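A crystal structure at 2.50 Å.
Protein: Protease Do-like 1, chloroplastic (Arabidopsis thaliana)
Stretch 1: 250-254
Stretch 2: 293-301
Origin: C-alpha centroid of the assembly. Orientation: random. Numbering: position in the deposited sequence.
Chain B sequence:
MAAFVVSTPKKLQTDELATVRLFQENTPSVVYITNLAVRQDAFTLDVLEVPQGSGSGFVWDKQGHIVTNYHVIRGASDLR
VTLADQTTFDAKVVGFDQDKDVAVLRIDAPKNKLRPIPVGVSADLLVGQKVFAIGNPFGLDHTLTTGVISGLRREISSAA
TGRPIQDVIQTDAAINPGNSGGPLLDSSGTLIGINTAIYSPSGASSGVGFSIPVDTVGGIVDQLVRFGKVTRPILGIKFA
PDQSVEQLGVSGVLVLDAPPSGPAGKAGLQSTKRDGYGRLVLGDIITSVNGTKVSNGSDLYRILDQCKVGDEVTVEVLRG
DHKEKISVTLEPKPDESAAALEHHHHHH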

ATOM      1  N   VAL B 250      22.801 -29.638  -6.402  1.00114.50           N
ATOM      2  CA  VAL B 250      22.432 -30.280  -7.659  1.00111.18           C
ATOM      3  C   VAL B 250      23.119 -29.605  -8.850  1.00108.66           C
ATOM      4  O   VAL B 250      22.847 -28.449  -9.168  1.00105.40           O
ATOM      5  CB  VAL B 250      20.903 -30.218  -7.855  1.00111.82           C
ATOM      6  CG1 VAL B 250      20.522 -30.802  -9.199  1.00111.70           C
ATOM      7  CG2 VAL B 250      20.212 -30.969  -6.734  1.00108.84           C
ATOM      8  N   SER B 251      24.004 -30.337  -9.512  1.00107.09           N
ATOM      9  CA  SER B 251      24.731 -29.797 -10.655  1.00107.98           C
ATOM     10  C   SER B 251      23.847 -29.453 -11.855  1.00104.92           C
ATOM     11  O   SER B 251      23.810 -28.298 -12.284  1.00104.21           O
ATOM     12  CB  SER B 251      25.825 -30.778 -11.087  1.00112.07           C
ATOM     13  OG  SER B 251      26.789 -30.950 -10.051  1.00116.21           O
ATOM     14  N   GLY B 252      23.140 -30.447 -12.389  1.00100.15           N
ATOM     15  CA  GLY B 252      22.280 -30.220 -13.545  1.00 96.38           C
ATOM     16  C   GLY B 252      20.787 -30.049 -13.283  1.00 92.93           C
ATOM     17  O   GLY B 252      20.394 -29.293 -12.395  1.00 94.27           O
ATOM     18  N   VAL B 253      19.955 -30.749 -14.056  1.00 88.91           N
ATOM     19  CA  VAL B 253      18.495 -30.663 -13.911  1.00 84.02           C
ATOM     20  C   VAL B 253      17.930 -31.915 -13.255  1.00 84.10           C
ATOM     21  O   VAL B 253      18.132 -33.028 -13.745  1.00 85.29           O
ATOM     22  CB  VAL B 253      17.787 -30.513 -15.281  1.00 81.63           C
ATOM     23  CG1 VAL B 253      16.344 -30.137 -15.079  1.00 79.89           C
ATOM     24  CG2 VAL B 253      18.477 -29.490 -16.114  1.00 77.45           C
ATOM     25  N   LEU B 254      17.196 -31.731 -12.166  1.00 81.50           N
ATOM     26  CA  LEU B 254      16.599 -32.848 -11.435  1.00 79.85           C
ATOM     27  C   LEU B 254      15.271 -33.245 -12.069  1.00 77.72           C
ATOM     28  O   LEU B 254      14.327 -32.451 -12.040  1.00 78.89           O
ATOM     29  CB  LEU B 254      16.344 -32.414  -9.985  1.00 81.34           C
ATOM     30  CG  LEU B 254      15.899 -33.388  -8.895  1.00 81.84           C
ATOM     31  CD1 LEU B 254      15.573 -32.577  -7.660  1.00 81.07           C
ATOM     32  CD2 LEU B 254      14.693 -34.184  -9.306  1.00 85.69           C
ATOM     33  N   LYS B 293      26.460 -29.750 -22.453  1.00110.72           N
ATOM     34  CA  LYS B 293      26.261 -29.941 -21.027  1.00109.17           C
ATOM     35  C   LYS B 293      25.050 -29.164 -20.552  1.00106.92           C
ATOM     36  O   LYS B 293      24.715 -28.113 -21.098  1.00106.91           O
ATOM     37  CB  LYS B 293      27.481 -29.467 -20.241  1.00111.56           C
ATOM     38  CG  LYS B 293      27.289 -29.585 -18.741  1.00116.11           C
ATOM     39  CD  LYS B 293      28.472 -29.043 -17.957  1.00120.91           C
ATOM     40  CE  LYS B 293      28.302 -29.325 -16.462  1.00122.94           C
ATOM     41  NZ  LYS B 293      29.430 -28.781 -15.644  1.00125.81           N
ATOM     42  N   VAL B 294      24.413 -29.680 -19.515  1.00101.53           N
ATOM     43  CA  VAL B 294      23.235 -29.049 -18.958  1.00 99.25           C
ATOM     44  C   VAL B 294      23.506 -28.768 -17.488  1.00 99.98           C
ATOM     45  O   VAL B 294      23.780 -29.694 -16.725  1.00102.71           O
ATOM     46  CB  VAL B 294      22.018 -29.994 -19.086  1.00 98.26           C
ATOM     47  CG1 VAL B 294      20.879 -29.481 -18.263  1.00 97.57           C
ATOM     48  CG2 VAL B 294      21.606 -30.132 -20.543  1.00 95.02           C
ATOM     49  N   SER B 295      23.445 -27.501 -17.085  1.00 99.45           N
ATOM     50  CA  SER B 295      23.683 -27.139 -15.685  1.00 96.27           C
ATOM     51  C   SER B 295      22.425 -26.622 -15.002  1.00 96.27           C
ATOM     52  O   SER B 295      22.375 -26.536 -13.783  1.00 97.28           O
ATOM     53  CB  SER B 295      24.770 -26.071 -15.576  1.00 95.35           C
ATOM     54  OG  SER B 295      26.062 -26.609 -15.770  1.00 94.10           O
ATOM     55  N   ASN B 296      21.408 -26.291 -15.793  1.00 96.27           N
ATOM     56  CA  ASN B 296      20.145 -25.758 -15.271  1.00 93.12           C
ATOM     57  C   ASN B 296      19.055 -25.822 -16.344  1.00 92.15           C
ATOM     58  O   ASN B 296      19.280 -26.334 -17.447  1.00 89.98           O
ATOM     59  CB  ASN B 296      20.336 -24.310 -14.901  1.00 92.18           C
ATOM     60  CG  ASN B 296      20.814 -23.503 -16.068  1.00 92.28           C
ATOM     61  OD1 ASN B 296      22.007 -23.233 -16.215  1.00 92.51           O
ATOM     62  ND2 ASN B 296      19.885 -23.142 -16.942  1.00 94.27           N
ATOM     63  N   GLY B 297      17.891 -25.258 -16.026  1.00 90.46           N
ATOM     64  CA  GLY B 297      16.777 -25.261 -16.960  1.00 89.47           C
ATOM     65  C   GLY B 297      17.102 -24.646 -18.307  1.00 88.58           C
ATOM     66  O   GLY B 297      16.951 -25.284 -19.339  1.00 85.42           O
ATOM     67  N   SER B 298      17.551 -23.397 -18.303  1.00 91.29           N
ATOM     68  CA  SER B 298      17.888 -22.705 -19.547  1.00 94.10           C
ATOM     69  C   SER B 298      18.733 -23.551 -20.489  1.00 93.62           C
ATOM     70  O   SER B 298      18.493 -23.582 -21.692  1.00 92.37           O
ATOM     71  CB  SER B 298      18.635 -21.399 -19.248  1.00 96.56           C
ATOM     72  OG  SER B 298      19.370 -20.952 -20.387  1.00102.51           O
ATOM     73  N   ASP B 299      19.737 -24.222 -19.938  1.00 95.31           N
ATOM     74  CA  ASP B 299      20.614 -25.049 -20.745  1.00 95.92           C
ATOM     75  C   ASP B 299      19.848 -26.163 -21.436  1.00 93.23           C
ATOM     76  O   ASP B 299      20.041 -26.404 -22.630  1.00 93.43           O
ATOM     77  CB  ASP B 299      21.742 -25.644 -19.890  1.00101.83           C
ATOM     78  CG  ASP B 299      22.782 -24.598 -19.470  1.00106.92           C
ATOM     79  OD1 ASP B 299      23.009 -23.625 -20.237  1.00106.31           O
ATOM     80  OD2 ASP B 299      23.387 -24.769 -18.381  1.00108.67           O
ATOM     81  N   LEU B 300      18.972 -26.831 -20.689  1.00 88.28           N
ATOM     82  CA  LEU B 300      18.185 -27.922 -21.246  1.00 83.09           C
ATOM     83  C   LEU B 300      17.299 -27.367 -22.351  1.00 82.88           C
ATOM     84  O   LEU B 300      17.371 -27.796 -23.499  1.00 81.04           O
ATOM     85  CB  LEU B 300      17.330 -28.568 -20.158  1.00 76.66           C
ATOM     86  CG  LEU B 300      16.588 -29.852 -20.539  1.00 78.05           C
ATOM     87  CD1 LEU B 300      17.606 -30.935 -20.944  1.00 68.05           C
ATOM     88  CD2 LEU B 300      15.711 -30.319 -19.353  1.00 68.95           C
ATOM     89  N   TYR B 301      16.479 -26.389 -21.992  1.00 83.04           N
ATOM     90  CA  TYR B 301      15.578 -25.755 -22.934  1.00 83.11           C
ATOM     91  C   TYR B 301      16.278 -25.388 -24.202  1.00 85.37           C
ATOM     92  O   TYR B 301      15.876 -25.793 -25.284  1.00 86.71           O
ATOM     93  CB  TYR B 301      14.999 -24.485 -22.342  1.00 79.11           C
ATOM     94  CG  TYR B 301      13.761 -24.724 -21.541  1.00 80.53           C
ATOM     95  CD1 TYR B 301      13.656 -24.243 -20.231  1.00 77.13           C
ATOM     96  CD2 TYR B 301      12.696 -25.444 -22.079  1.00 75.19           C
ATOM     97  CE1 TYR B 301      12.524 -24.472 -19.477  1.00 76.92           C
ATOM     98  CE2 TYR B 301      11.562 -25.684 -21.332  1.00 78.90           C
ATOM     99  CZ  TYR B 301      11.479 -25.192 -20.029  1.00 79.76           C
ATOM    100  OH  TYR B 301      10.348 -25.411 -19.275  1.00 81.96           O
TER

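The two stretches meet over a small patch, 237 Å² of buried surface with both sides summed, and no hydrogen bond crosses between them. The contact consists mainly of the packing of one valine side chain and a close passage of the two backbones. Three residues cover the most area: Val 253 with 75 Å², Ser 295 with 34 Å² and Gly 252 with 30 Å².

Val 253 begins the strand of the first stretch, and its CG2 is the nearest atom to each of its four partners. Its CA-to-CB bond points sideways relative to the second stretch, but with chi1 at -168° (t) the CG2 methyl reaches across. Val 253 CG2 lies 3.2 Å from Val 294 CG1, a short distance for two methyl carbons, so this is a tightly pressed apolar contact rather than a relaxed one; at 2.50 Å resolution, coordinate error may account for part of the shortness. Val 253 CG2 is also 4.3 Å from Leu 300 CB, an ordinary van der Waals separation, and Val 253 CG1 lies 4.3 Å from Leu 300 CD2. Leu 300 sits in the first turn of the helix with its CA-to-CB bond directed toward the first stretch, while Val 294 precedes that helix in the loop. One methyl thus touches both the approach to the helix and its opening turn. Backbone atoms complete its surroundings, with Val 253 CG2 3.5 Å from Asn 296 O and 4.3 Å from Gly 297 N. Val 253, Val 294 and Leu 300 are all buried, as suits a contact whose chemistry is the exclusion of water from hydrocarbon surface.

Beside this cluster the CA atoms of the two stretches come closest at Gly 252 and Ser 295, 4.0 Å apart. Gly 252 CA lies 3.6 Å from Val 294 O, and a CB built in ideal geometry on this glycine would make a tight approach to that oxygen. The lack of a side chain leaves that space free.

Ser 295 contributes mainly through its backbone. Its CA-to-CB bond points away overall, although CB still touches the first stretch. Ser 295 CA is 3.6 Å from Ser 251 O, with an angle of 122° at the hydrogen, which fits at most a weak CA-H...O contact. The nearest polar approach is less favourable: Ser 251 O and Ser 295 O are only 2.7 Å apart, yet both are carbonyl acceptors, so the pair cannot be a hydrogen bond and the proximity should carry an electrostatic cost.

Hydrogen bonding instead organises the second stretch internally. Ser 295 N donates to Asp 299 OD2 at 3.0 Å with an N-H...acceptor angle of 150°, tying the loop to the helix that starts after the N-cap residue Asn 296. Leu 300 N to Asn 296 O at 3.3 Å and Tyr 301 N to Gly 297 O at 2.9 Å form the opening helical turns, and the first of these bonds links the loop end to the residue whose CB meets Val 253.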